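Local coordinates for potential RNA-dependent RNA polymerase (Human picobirnavirus, PDB 5I62), which catalyses RNA-directed RNA synthesis from ribonucleoside triphosphates and probably serves both transcription and genome replication of a double-stranded RNA virus, at residues I222-F225 with Q226-L230; M237-V240 with D241-I244; F269-T272 with C273-V276; V334-V337 with L338-A342. All blocks are in the same frame, centred on the assembly; numbering follows the deposited sequence.

Contact 1. Residues I222-F225 with Q226-L230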
ATOM      1  N   ILE A 222      -7.961 -13.227   1.179  1.00 18.53           N
ATOM      2  CA  ILE A 222      -7.656 -12.265   2.225  1.00 17.53           C
ATOM      3  C   ILE A 222      -8.543 -12.490   3.442  1.00 18.15           C
ATOM      4  O   ILE A 222      -8.061 -12.462   4.583  1.00 15.93           O
ATOM      5  CB  ILE A 222      -7.757 -10.837   1.667  1.00 18.59           C
ATOM      6  CG1 ILE A 222      -6.565 -10.585   0.733  1.00 20.37           C
ATOM      7  CG2 ILE A 222      -7.783  -9.820   2.804  1.00 22.22           C
ATOM      8  CD1 ILE A 222      -6.724  -9.394  -0.198  1.00 28.24           C
ATOM      9  N   LEU A 223      -9.836 -12.770   3.218  1.00 17.34           N
ATOM     10  CA  LEU A 223     -10.759 -13.014   4.327  1.00 19.62           C
ATOM     11  C   LEU A 223     -10.338 -14.221   5.159  1.00 20.46           C
ATOM     12  O   LEU A 223     -10.378 -14.175   6.397  1.00 18.33           O
ATOM     13  CB  LEU A 223     -12.183 -13.226   3.817  1.00 23.64           C
ATOM     14  CG  LEU A 223     -13.135 -12.043   3.913  1.00 35.18           C
ATOM     15  CD1 LEU A 223     -14.547 -12.503   3.542  1.00 34.68           C
ATOM     16  CD2 LEU A 223     -13.092 -11.445   5.326  1.00 30.82           C
ATOM     17  N   THR A 224      -9.994 -15.324   4.487  1.00 17.77           N
ATOM     18  CA  THR A 224      -9.506 -16.523   5.166  1.00 21.71           C
ATOM     19  C   THR A 224      -8.231 -16.241   5.954  1.00 20.62           C
ATOM     20  O   THR A 224      -8.105 -16.645   7.115  1.00 18.02           O
ATOM     21  CB  THR A 224      -9.260 -17.630   4.140  1.00 23.04           C
ATOM     22  OG1 THR A 224     -10.513 -18.106   3.653  1.00 28.49           O
ATOM     23  CG2 THR A 224      -8.471 -18.798   4.760  1.00 21.05           C
ATOM     24  N   PHE A 225      -7.267 -15.560   5.328  1.00 18.20           N
ATOM     25  CA  PHE A 225      -6.024 -15.231   6.016  1.00 20.44           C
ATOM     26  C   PHE A 225      -6.278 -14.309   7.199  1.00 22.39           C
ATOM     27  O   PHE A 225      -5.641 -14.452   8.251  1.00 21.72           O
ATOM     28  CB  PHE A 225      -5.026 -14.603   5.044  1.00 17.43           C
ATOM     29  CG  PHE A 225      -4.217 -15.611   4.275  1.00 21.04           C
ATOM     30  CD1 PHE A 225      -4.827 -16.684   3.655  1.00 21.02           C
ATOM     31  CD2 PHE A 225      -2.838 -15.496   4.191  1.00 25.04           C
ATOM     32  CE1 PHE A 225      -4.084 -17.626   2.964  1.00 25.30           C
ATOM     33  CE2 PHE A 225      -2.084 -16.434   3.491  1.00 22.79           C
ATOM     34  CZ  PHE A 225      -2.710 -17.494   2.882  1.00 23.44           C
ATOM     35  N   GLN A 226      -7.213 -13.367   7.050  1.00 17.84           N
ATOM     36  CA  GLN A 226      -7.567 -12.466   8.147  1.00 19.87           C
ATOM     37  C   GLN A 226      -8.113 -13.234   9.342  1.00 21.84           C
ATOM     38  O   GLN A 226      -7.722 -12.984  10.490  1.00 22.07           O
ATOM     39  CB  GLN A 226      -8.592 -11.429   7.677  1.00 18.46           C
ATOM     40  CG  GLN A 226      -8.000 -10.347   6.812  1.00 19.17           C
ATOM     41  CD  GLN A 226      -9.055  -9.446   6.194  1.00 20.06           C
ATOM     42  OE1 GLN A 226     -10.162  -9.887   5.863  1.00 21.61           O
ATOM     43  NE2 GLN A 226      -8.709  -8.175   6.030  1.00 19.96           N
ATOM     44  N   ARG A 227      -9.020 -14.176   9.091  1.00 21.00           N
ATOM     45  CA  ARG A 227      -9.631 -14.905  10.198  1.00 23.17           C
ATOM     46  C   ARG A 227      -8.649 -15.863  10.866  1.00 24.47           C
ATOM     47  O   ARG A 227      -8.764 -16.126  12.065  1.00 24.44           O
ATOM     48  CB  ARG A 227     -10.868 -15.630   9.703  1.00 21.10           C
ATOM     49  CG  ARG A 227     -11.962 -14.630   9.327  1.00 20.83           C
ATOM     50  CD  ARG A 227     -13.305 -15.294   9.244  1.00 28.58           C
ATOM     51  NE  ARG A 227     -13.382 -16.150   8.076  1.00 29.77           N
ATOM     52  CZ  ARG A 227     -14.147 -15.889   7.021  1.00 33.12           C
ATOM     53  NH1 ARG A 227     -14.908 -14.806   7.008  1.00 32.13           N
ATOM     54  NH2 ARG A 227     -14.152 -16.723   5.993  1.00 38.51           N
ATOM     55  N   LEU A 228      -7.687 -16.389  10.120  1.00 21.66           N
ATOM     56  CA  LEU A 228      -6.644 -17.222  10.713  1.00 22.34           C
ATOM     57  C   LEU A 228      -5.511 -16.414  11.336  1.00 24.73           C
ATOM     58  O   LEU A 228      -4.682 -16.991  12.052  1.00 24.68           O
ATOM     59  CB  LEU A 228      -6.061 -18.157   9.664  1.00 21.39           C
ATOM     60  CG  LEU A 228      -7.105 -19.194   9.250  1.00 29.42           C
ATOM     61  CD1 LEU A 228      -6.597 -19.991   8.082  1.00 26.12           C
ATOM     62  CD2 LEU A 228      -7.428 -20.099  10.428  1.00 28.87           C
ATOM     63  N   GLY A 229      -5.439 -15.117  11.057  1.00 20.98           N
ATOM     64  CA  GLY A 229      -4.370 -14.279  11.562  1.00 24.98           C
ATOM     65  C   GLY A 229      -3.018 -14.513  10.922  1.00 25.61           C
ATOM     66  O   GLY A 229      -2.001 -14.168  11.523  1.00 23.23           O
ATOM     67  N   LEU A 230      -2.983 -15.060   9.700  1.00 21.59           N
ATOM     68  CA  LEU A 230      -1.705 -15.424   9.081  1.00 25.86           C
ATOM     69  C   LEU A 230      -0.880 -14.200   8.682  1.00 26.31           C
ATOM     70  O   LEU A 230       0.355 -14.236   8.734  1.00 26.10           O
ATOM     71  CB  LEU A 230      -1.943 -16.314   7.864  1.00 23.16           C
ATOM     72  CG  LEU A 230      -2.479 -17.706   8.191  1.00 29.20           C
ATOM     73  CD1 LEU A 230      -2.985 -18.402   6.935  1.00 29.20           C
ATOM     74  CD2 LEU A 230      -1.377 -18.507   8.847  1.00 29.13           C
TER

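Contact 2. Residues M237-V240 with D241-I244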
ATOM      1  N   MET A 237      -3.381  -3.025  13.188  1.00 21.11           N
ATOM      2  CA  MET A 237      -2.088  -2.666  13.755  1.00 20.22           C
ATOM      3  C   MET A 237      -1.887  -3.314  15.119  1.00 23.20           C
ATOM      4  O   MET A 237      -0.747  -3.549  15.544  1.00 19.42           O
ATOM      5  CB  MET A 237      -1.959  -1.150  13.851  1.00 21.63           C
ATOM      6  CG  MET A 237      -1.960  -0.446  12.490  1.00 25.79           C
ATOM      7  SD  MET A 237      -0.465  -0.783  11.528  1.00 41.74           S
ATOM      8  CE  MET A 237      -1.024  -2.078  10.415  1.00 25.26           C
ATOM      9  N   GLU A 238      -2.977  -3.622  15.816  1.00 23.66           N
ATOM     10  CA  GLU A 238      -2.848  -4.327  17.088  1.00 25.93           C
ATOM     11  C   GLU A 238      -2.430  -5.782  16.873  1.00 19.92           C
ATOM     12  O   GLU A 238      -1.653  -6.335  17.663  1.00 21.33           O
ATOM     13  CB  GLU A 238      -4.159  -4.220  17.869  1.00 28.69           C
ATOM     14  CG  GLU A 238      -4.464  -2.791  18.374  1.00 31.30           C
ATOM     15  CD  GLU A 238      -4.856  -1.807  17.256  1.00 35.85           C
ATOM     16  OE1 GLU A 238      -5.510  -2.223  16.268  1.00 29.20           O
ATOM     17  OE2 GLU A 238      -4.508  -0.606  17.369  1.00 36.38           O
ATOM     18  N   ALA A 239      -2.917  -6.415  15.803  1.00 20.13           N
ATOM     19  CA  ALA A 239      -2.438  -7.758  15.469  1.00 21.78           C
ATOM     20  C   ALA A 239      -0.964  -7.729  15.075  1.00 18.55           C
ATOM     21  O   ALA A 239      -0.212  -8.664  15.379  1.00 18.34           O
ATOM     22  CB  ALA A 239      -3.275  -8.371  14.351  1.00 23.40           C
ATOM     23  N   VAL A 240      -0.539  -6.667  14.385  1.00 18.62           N
ATOM     24  CA  VAL A 240       0.875  -6.515  14.042  1.00 19.24           C
ATOM     25  C   VAL A 240       1.708  -6.411  15.307  1.00 16.60           C
ATOM     26  O   VAL A 240       2.765  -7.038  15.425  1.00 16.16           O
ATOM     27  CB  VAL A 240       1.097  -5.283  13.143  1.00 16.78           C
ATOM     28  CG1 VAL A 240       2.604  -4.993  13.007  1.00 13.73           C
ATOM     29  CG2 VAL A 240       0.488  -5.494  11.773  1.00 14.97           C
ATOM     30  N   ASP A 241       1.260  -5.572  16.247  1.00 15.77           N
ATOM     31  CA  ASP A 241       1.989  -5.329  17.486  1.00 18.87           C
ATOM     32  C   ASP A 241       2.106  -6.601  18.312  1.00 16.57           C
ATOM     33  O   ASP A 241       3.137  -6.848  18.944  1.00 17.41           O
ATOM     34  CB  ASP A 241       1.296  -4.239  18.307  1.00 18.63           C
ATOM     35  CG  ASP A 241       1.282  -2.882  17.597  1.00 29.45           C
ATOM     36  OD1 ASP A 241       1.994  -2.743  16.571  1.00 24.95           O
ATOM     37  OD2 ASP A 241       0.573  -1.951  18.067  1.00 29.49           O
ATOM     38  N   ARG A 242       1.054  -7.412  18.334  1.00 17.91           N
ATOM     39  CA  ARG A 242       1.139  -8.653  19.084  1.00 20.49           C
ATOM     40  C   ARG A 242       2.206  -9.568  18.515  1.00 16.67           C
ATOM     41  O   ARG A 242       2.939 -10.206  19.267  1.00 16.89           O
ATOM     42  CB  ARG A 242      -0.196  -9.371  19.139  1.00 23.52           C
ATOM     43  CG  ARG A 242      -1.131  -8.729  20.129  1.00 35.57           C
ATOM     44  CD  ARG A 242      -2.281  -9.637  20.433  1.00 44.31           C
ATOM     45  NE  ARG A 242      -2.467 -10.578  19.336  1.00 41.05           N
ATOM     46  CZ  ARG A 242      -3.429 -10.442  18.425  1.00 39.63           C
ATOM     47  NH1 ARG A 242      -4.270  -9.403  18.480  1.00 40.11           N
ATOM     48  NH2 ARG A 242      -3.533 -11.337  17.440  1.00 37.17           N
ATOM     49  N   ARG A 243       2.308  -9.650  17.187  1.00 17.66           N
ATOM     50  CA  ARG A 243       3.321 -10.525  16.608  1.00 16.36           C
ATOM     51  C   ARG A 243       4.727  -9.949  16.773  1.00 17.49           C
ATOM     52  O   ARG A 243       5.683 -10.703  16.993  1.00 15.99           O
ATOM     53  CB  ARG A 243       3.021 -10.818  15.144  1.00 19.21           C
ATOM     54  CG  ARG A 243       3.906 -11.933  14.598  1.00 18.92           C
ATOM     55  CD  ARG A 243       3.214 -12.788  13.571  1.00 20.90           C
ATOM     56  NE  ARG A 243       1.969 -13.384  14.057  1.00 25.95           N
ATOM     57  CZ  ARG A 243       1.100 -14.021  13.272  1.00 25.90           C
ATOM     58  NH1 ARG A 243       1.354 -14.145  11.971  1.00 22.93           N
ATOM     59  NH2 ARG A 243      -0.021 -14.529  13.776  1.00 24.11           N
ATOM     60  N   ILE A 244       4.881  -8.623  16.656  1.00 15.07           N
ATOM     61  CA  ILE A 244       6.171  -7.997  16.977  1.00 14.10           C
ATOM     62  C   ILE A 244       6.621  -8.414  18.374  1.00 15.58           C
ATOM     63  O   ILE A 244       7.784  -8.779  18.597  1.00 15.17           O
ATOM     64  CB  ILE A 244       6.087  -6.460  16.887  1.00 15.59           C
ATOM     65  CG1 ILE A 244       5.774  -5.973  15.466  1.00 15.45           C
ATOM     66  CG2 ILE A 244       7.387  -5.829  17.411  1.00 13.90           C
ATOM     67  CD1 ILE A 244       6.848  -6.281  14.468  1.00 18.19           C
TER

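Contact 3. Residues F269-T272 with C273-V276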
ATOM      1  N   PHE A 269       9.019  -7.389  -9.702  1.00 19.16           N
ATOM      2  CA  PHE A 269       8.291  -8.629  -9.413  1.00 17.17           C
ATOM      3  C   PHE A 269       8.172  -9.408 -10.722  1.00 19.36           C
ATOM      4  O   PHE A 269       7.164  -9.368 -11.428  1.00 19.03           O
ATOM      5  CB  PHE A 269       6.938  -8.324  -8.775  1.00 17.87           C
ATOM      6  CG  PHE A 269       6.397  -9.441  -7.935  1.00 16.99           C
ATOM      7  CD1 PHE A 269       6.858  -9.645  -6.637  1.00 17.87           C
ATOM      8  CD2 PHE A 269       5.439 -10.292  -8.441  1.00 17.28           C
ATOM      9  CE1 PHE A 269       6.361 -10.685  -5.861  1.00 16.92           C
ATOM     10  CE2 PHE A 269       4.944 -11.349  -7.674  1.00 18.56           C
ATOM     11  CZ  PHE A 269       5.391 -11.535  -6.384  1.00 16.30           C
ATOM     12  N   ASN A 270       9.227 -10.163 -11.018  1.00 17.08           N
ATOM     13  CA  ASN A 270       9.526 -10.697 -12.342  1.00 16.00           C
ATOM     14  C   ASN A 270       8.865 -12.067 -12.524  1.00 15.11           C
ATOM     15  O   ASN A 270       8.214 -12.582 -11.624  1.00 15.06           O
ATOM     16  CB  ASN A 270      11.042 -10.737 -12.501  1.00 15.10           C
ATOM     17  CG  ASN A 270      11.705 -11.571 -11.407  1.00 14.41           C
ATOM     18  OD1 ASN A 270      11.248 -12.665 -11.081  1.00 16.61           O
ATOM     19  ND2 ASN A 270      12.777 -11.041 -10.836  1.00 13.21           N
ATOM     20  N   PRO A 271       9.021 -12.697 -13.699  1.00 15.02           N
ATOM     21  CA  PRO A 271       8.337 -13.978 -13.933  1.00 15.48           C
ATOM     22  C   PRO A 271       8.775 -15.089 -12.997  1.00 16.13           C
ATOM     23  O   PRO A 271       8.014 -16.035 -12.798  1.00 14.39           O
ATOM     24  CB  PRO A 271       8.690 -14.309 -15.390  1.00 17.09           C
ATOM     25  CG  PRO A 271       8.859 -12.945 -16.039  1.00 18.49           C
ATOM     26  CD  PRO A 271       9.557 -12.136 -14.964  1.00 16.15           C
ATOM     27  N   THR A 272       9.973 -15.007 -12.419  1.00 15.68           N
ATOM     28  CA  THR A 272      10.353 -15.999 -11.424  1.00 16.76           C
ATOM     29  C   THR A 272       9.511 -15.834 -10.167  1.00 16.48           C
ATOM     30  O   THR A 272       8.930 -16.803  -9.666  1.00 17.60           O
ATOM     31  CB  THR A 272      11.851 -15.879 -11.126  1.00 17.59           C
ATOM     32  OG1 THR A 272      12.587 -16.082 -12.337  1.00 19.39           O
ATOM     33  CG2 THR A 272      12.281 -16.923 -10.112  1.00 18.87           C
ATOM     34  N   CYS A 273       9.399 -14.596  -9.672  1.00 12.24           N
ATOM     35  CA  CYS A 273       8.523 -14.315  -8.538  1.00 16.03           C
ATOM     36  C   CYS A 273       7.078 -14.683  -8.848  1.00 15.79           C
ATOM     37  O   CYS A 273       6.378 -15.251  -8.004  1.00 14.62           O
ATOM     38  CB  CYS A 273       8.600 -12.843  -8.145  1.00 16.34           C
ATOM     39  SG  CYS A 273      10.203 -12.330  -7.552  1.00 21.74           S
ATOM     40  N   GLN A 274       6.610 -14.341 -10.053  1.00 15.94           N
ATOM     41  CA  GLN A 274       5.230 -14.624 -10.429  1.00 16.60           C
ATOM     42  C   GLN A 274       4.940 -16.123 -10.370  1.00 16.57           C
ATOM     43  O   GLN A 274       3.864 -16.546  -9.928  1.00 16.43           O
ATOM     44  CB  GLN A 274       4.953 -14.074 -11.831  1.00 16.02           C
ATOM     45  CG  GLN A 274       5.035 -12.552 -11.962  1.00 15.70           C
ATOM     46  CD  GLN A 274       5.286 -12.100 -13.420  1.00 16.98           C
ATOM     47  OE1 GLN A 274       4.831 -12.746 -14.366  1.00 16.74           O
ATOM     48  NE2 GLN A 274       6.028 -10.992 -13.588  1.00 14.68           N
ATOM     49  N   SER A 275       5.889 -16.950 -10.817  1.00 16.38           N
ATOM     50  CA  SER A 275       5.610 -18.381 -10.831  1.00 18.37           C
ATOM     51  C   SER A 275       5.519 -18.939  -9.419  1.00 17.22           C
ATOM     52  O   SER A 275       4.837 -19.940  -9.201  1.00 15.31           O
ATOM     53  CB  SER A 275       6.664 -19.134 -11.642  1.00 20.55           C
ATOM     54  OG  SER A 275       7.911 -19.019 -10.993  1.00 26.19           O
ATOM     55  N   VAL A 276       6.201 -18.312  -8.451  1.00 18.04           N
ATOM     56  CA  VAL A 276       6.078 -18.740  -7.057  1.00 15.50           C
ATOM     57  C   VAL A 276       4.705 -18.373  -6.510  1.00 16.75           C
ATOM     58  O   VAL A 276       4.052 -19.180  -5.835  1.00 15.23           O
ATOM     59  CB  VAL A 276       7.191 -18.132  -6.184  1.00 17.58           C
ATOM     60  CG1 VAL A 276       6.957 -18.505  -4.711  1.00 17.46           C
ATOM     61  CG2 VAL A 276       8.557 -18.596  -6.641  1.00 20.04           C
TER

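Contact 4. Residues V334-V337 with L338-A342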
ATOM      1  N   VAL A 334       4.786 -14.285  -1.756  1.00 16.20           N
ATOM      2  CA  VAL A 334       6.138 -14.551  -2.232  1.00 16.33           C
ATOM      3  C   VAL A 334       7.176 -14.004  -1.257  1.00 16.74           C
ATOM      4  O   VAL A 334       8.227 -14.622  -1.036  1.00 15.84           O
ATOM      5  CB  VAL A 334       6.337 -13.993  -3.652  1.00 18.81           C
ATOM      6  CG1 VAL A 334       7.830 -14.103  -4.076  1.00 15.72           C
ATOM      7  CG2 VAL A 334       5.450 -14.737  -4.643  1.00 15.87           C
ATOM      8  N   HIS A 335       6.906 -12.843  -0.664  1.00 14.25           N
ATOM      9  CA  HIS A 335       7.807 -12.291   0.351  1.00 15.11           C
ATOM     10  C   HIS A 335       8.000 -13.275   1.508  1.00 18.10           C
ATOM     11  O   HIS A 335       9.117 -13.436   2.026  1.00 16.00           O
ATOM     12  CB  HIS A 335       7.243 -10.953   0.837  1.00 14.25           C
ATOM     13  CG  HIS A 335       8.209 -10.098   1.591  1.00 15.27           C
ATOM     14  ND1 HIS A 335       8.043  -8.737   1.715  1.00 17.40           N
ATOM     15  CD2 HIS A 335       9.327 -10.406   2.292  1.00 14.98           C
ATOM     16  CE1 HIS A 335       9.032  -8.237   2.436  1.00 17.64           C
ATOM     17  NE2 HIS A 335       9.822  -9.229   2.802  1.00 17.94           N
ATOM     18  N   ARG A 336       6.930 -13.972   1.902  1.00 15.98           N
ATOM     19  CA  ARG A 336       7.055 -14.945   2.978  1.00 17.91           C
ATOM     20  C   ARG A 336       7.974 -16.097   2.565  1.00 17.76           C
ATOM     21  O   ARG A 336       8.790 -16.557   3.368  1.00 15.10           O
ATOM     22  CB  ARG A 336       5.682 -15.456   3.407  1.00 19.31           C
ATOM     23  CG  ARG A 336       5.733 -16.449   4.596  1.00 16.37           C
ATOM     24  CD  ARG A 336       6.385 -15.826   5.836  1.00 20.65           C
ATOM     25  NE  ARG A 336       5.930 -16.468   7.072  1.00 19.57           N
ATOM     26  CZ  ARG A 336       6.096 -15.955   8.287  1.00 20.18           C
ATOM     27  NH1 ARG A 336       6.723 -14.795   8.440  1.00 16.10           N
ATOM     28  NH2 ARG A 336       5.618 -16.594   9.344  1.00 17.33           N
ATOM     29  N   VAL A 337       7.887 -16.541   1.301  1.00 14.64           N
ATOM     30  CA  VAL A 337       8.838 -17.534   0.783  1.00 16.92           C
ATOM     31  C   VAL A 337      10.274 -17.024   0.882  1.00 17.15           C
ATOM     32  O   VAL A 337      11.192 -17.767   1.262  1.00 17.07           O
ATOM     33  CB  VAL A 337       8.481 -17.921  -0.663  1.00 19.45           C
ATOM     34  CG1 VAL A 337       9.514 -18.911  -1.219  1.00 14.97           C
ATOM     35  CG2 VAL A 337       7.073 -18.526  -0.715  1.00 14.85           C
ATOM     36  N   LEU A 338      10.496 -15.761   0.505  1.00 13.98           N
ATOM     37  CA  LEU A 338      11.828 -15.169   0.600  1.00 16.15           C
ATOM     38  C   LEU A 338      12.380 -15.263   2.024  1.00 14.09           C
ATOM     39  O   LEU A 338      13.563 -15.562   2.231  1.00 14.01           O
ATOM     40  CB  LEU A 338      11.782 -13.705   0.141  1.00 16.55           C
ATOM     41  CG  LEU A 338      11.621 -13.385  -1.346  1.00 16.39           C
ATOM     42  CD1 LEU A 338      11.459 -11.869  -1.530  1.00 17.16           C
ATOM     43  CD2 LEU A 338      12.825 -13.900  -2.138  1.00 17.32           C
ATOM     44  N   GLN A 339      11.533 -14.989   3.019  1.00 16.12           N
ATOM     45  CA  GLN A 339      11.976 -15.040   4.410  1.00 14.28           C
ATOM     46  C   GLN A 339      12.353 -16.461   4.798  1.00 14.05           C
ATOM     47  O   GLN A 339      13.392 -16.692   5.426  1.00 15.79           O
ATOM     48  CB  GLN A 339      10.878 -14.484   5.330  1.00 13.52           C
ATOM     49  CG  GLN A 339      10.549 -12.989   5.075  1.00 13.74           C
ATOM     50  CD  GLN A 339       9.622 -12.406   6.134  1.00 14.80           C
ATOM     51  OE1 GLN A 339       8.751 -13.093   6.653  1.00 16.12           O
ATOM     52  NE2 GLN A 339       9.853 -11.147   6.497  1.00 16.55           N
ATOM     53  N   HIS A 340      11.514 -17.435   4.437  1.00 13.25           N
ATOM     54  CA  HIS A 340      11.847 -18.827   4.723  1.00 15.12           C
ATOM     55  C   HIS A 340      13.148 -19.226   4.046  1.00 18.87           C
ATOM     56  O   HIS A 340      13.989 -19.912   4.645  1.00 17.09           O
ATOM     57  CB  HIS A 340      10.726 -19.753   4.257  1.00 16.70           C
ATOM     58  CG  HIS A 340       9.575 -19.829   5.203  1.00 18.41           C
ATOM     59  ND1 HIS A 340       9.700 -20.335   6.479  1.00 17.73           N
ATOM     60  CD2 HIS A 340       8.282 -19.442   5.073  1.00 17.00           C
ATOM     61  CE1 HIS A 340       8.528 -20.270   7.091  1.00 20.07           C
ATOM     62  NE2 HIS A 340       7.651 -19.732   6.258  1.00 22.61           N
ATOM     63  N   GLU A 341      13.326 -18.797   2.792  1.00 13.98           N
ATOM     64  CA  GLU A 341      14.498 -19.200   2.021  1.00 14.89           C
ATOM     65  C   GLU A 341      15.777 -18.645   2.629  1.00 16.66           C
ATOM     66  O   GLU A 341      16.806 -19.330   2.651  1.00 19.58           O
ATOM     67  CB  GLU A 341      14.364 -18.749   0.568  1.00 17.58           C
ATOM     68  CG  GLU A 341      15.543 -19.158  -0.303  1.00 18.43           C
ATOM     69  CD  GLU A 341      15.485 -18.494  -1.669  1.00 25.67           C
ATOM     70  OE1 GLU A 341      15.494 -17.237  -1.731  1.00 21.24           O
ATOM     71  OE2 GLU A 341      15.400 -19.230  -2.678  1.00 23.51           O
ATOM     72  N   ALA A 342      15.735 -17.413   3.139  1.00 14.39           N
ATOM     73  CA  ALA A 342      16.917 -16.865   3.802  1.00 17.82           C
ATOM     74  C   ALA A 342      17.340 -17.742   4.986  1.00 19.52           C
ATOM     75  O   ALA A 342      18.524 -18.054   5.155  1.00 19.33           O
ATOM     76  CB  ALA A 342      16.648 -15.433   4.254  1.00 16.81           C
TER
HETATM   77  O   HOH W   1      11.761  -9.417   4.825  1.00 15.40           O

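Contact 1. Residues I222-F225 with Q226-L230
Two backbone N-H groups close on F225 O where the helix runs out: L230 N gives the sounder bond, at 3.1 Å from F225 O, while the bond from G229 N is bent to 116° and weak. L230 also sets CD1 over one face of the F225 ring, 3.9 Å from the ring centroid and only 4° off its normal, a CH-pi contact almost dead centre. L230 CB meets the flank of the same ring at CD2. One turn earlier, the extended side chain of Q226 crosses I222, and its CD packs 3.6 Å from I222 CG2. Q226 OE1 lies against L223 CD2, whereas NE2 turns to the carbonyl of W234 and so ties the helix to the loop beyond it. R227 bends at CD, laying one face of its guanidinium above L223 O, offset toward the rim. The T224 and L228 side chains run alongside each other, CG2 of T224 meeting CD1 of L228, and both touch V121. With G229 at positive phi (72°) as C-prime residue and a further weak bond from G229 N to Q226 O, the turn is a Schellman motif, here closing helix 208-228 with an apolar contact between F225 and L230.

Contact 2. Residues M237-V240 with D241-I244
D241 sets CG beside its own backbone N, anti to the carbonyl carbon (chi1 -64°), which folds the carboxylate back over the end of the M237 carbonyl; V240, with CG1 anti to its N (chi1 170°), sends that methyl down the helix to meet I244. The D241 fold leaves OD1 just 3.0 Å from M237 O, two acceptors in close approach and not a hydrogen bond. The backbone N-H of D241 is bonded to the same carbonyl, N to M237 O 2.9 Å, and D241 OD2 accepts from the backbone N of G415. These two N-H groups would be expected to ease the crowding of negative oxygens. E238 OE2 stands 5.3 Å from D241 OD2, a like charge nearby but not in contact, and has its own salt bridge to K455.

R242 curls back across the preceding turn, bringing one face of its guanidinium over A239 CA. V240 and I244 run alongside each other in the same direction, with CG1 to CG1 at 4.1 Å. I244 CG1 also comes up against V240 O, and I244 N makes a nearly straight bond to that oxygen, 169° at the hydrogen and in the carbonyl plane.

R243 leads away from this turn to make weak bonds to the carbonyls of G229 and L230, just past helix 208-228. The V240 and I244 side of helix 237-250 packs on Q355 of strand 355-357 and on strand 395-398, while M237, D241 and I244 reach residues of strand 401-404.

Contact 3. Residues F269-T272 with C273-V276
C273 CB sits over the centre of the F269 ring, 3.7 Å from the centroid and 5° off the normal, a CH-pi contact. C273 SG stays above the same face but farther off, 4.7 Å from the centroid, as a sulfur-aromatic contact. N270 OD1 accepts from C273 N at 3.0 Å and more weakly from T272 N, which makes N270 the N-cap of helix 271-284. The cap depends on N270 holding CG between its backbone N and carbonyl carbon (chi1 57°), so that OD1 turns back onto the first turn.

The extended chain of Q274 carries NE2 to F269 O, 2.9 Å away, in a nearly straight bond on a carbonyl lone pair and in the amide plane. S275 OG donates to T272 O at 2.8 Å. Farther out, H380 O holds N270 ND2, Q103 takes T272 OG1, and E331 and V334 of helix 327-345 touch the F269 side chain. This helix start follows closely on strand 257-261, the aspartate-bearing motif A of the polymerase palm.

Chemically, the start is tied both ways: N270 receives first-turn N-H groups and Q274 reaches back to F269, consistent with holding the ring where it takes C273 over one face.

Contact 4. Residues V334-V337 with L338-A342
R336 reaches toward Q339 and H340 with CG anti to its backbone N (chi1 -177°) and then bends at chi2 (59°), a shape that swings the chain along the helix toward the next turn. Starting from CB, the first atom to touch is CG, 4.0 Å from H340 CD2. CD follows, lying 3.7 Å from Q339 OE1 and also close to H340 NE2. NE comes within 3.8 Å of H340 NE2, and both of these nitrogens turn to one carboxylate oxygen of E117, NE in a salt bridge and NE2 in a hydrogen bond. At the tip, NH1 donates to Q339 OE1 at 3.2 Å, near the guanidinium plane and nearly in line with the amide C=O. The carbonyls of S354 and P352 take further bonds from NH1 and NH2, so the guanidinium is gripped from several sides and its rotation is fixed. It is turned 78° from the H340 ring.

The Q339 amide is held at its other end too: NE2 bonds to Q355 O and to a water 3.1 Å away that also meets H335 NE2 at 2.8 Å, at the edge of the imidazole. H335 ND1 goes to the carbonyl of G358, the glycine of the motif C Gly-Asp-Asp, and F262 meets the ring edge-to-face.

This part of helix 327-345, which starts within the Ser-Gly-Gly-Thr-Asn sequence typical of polymerase motif B, is buried among three other helices. V334 and V337 pack on helix 271-284, V337, H340 and E341 touch helix 108-116, and L338, Q339, E341 and A342 meet Y377 or S376 of helix 370-378.

Along the chain the four contacts follow in numerical order, each a local turn of its own helix: 208-228, 237-250, 271-284 and 327-345. All belong to the polymerase fold, and contacts 3 and 4 to its catalytic region. Contacts 1 and 2, with centres 14 Å apart, join where R243 reaches the chain just after the first helix ends. Contacts 3 and 4, 13 Å apart between centres, pack directly: F269 and V276 meet V334, and V276 also meets V337. Contacts 2 and 3 are farthest separated, about 29 Å between centres. Q355 nevertheless touches both contact 2 and contact 4; its strand 355-357 runs into the Gly-Asp-Asp turn of motif C, so both helices pack near the palm's catalytic sheet.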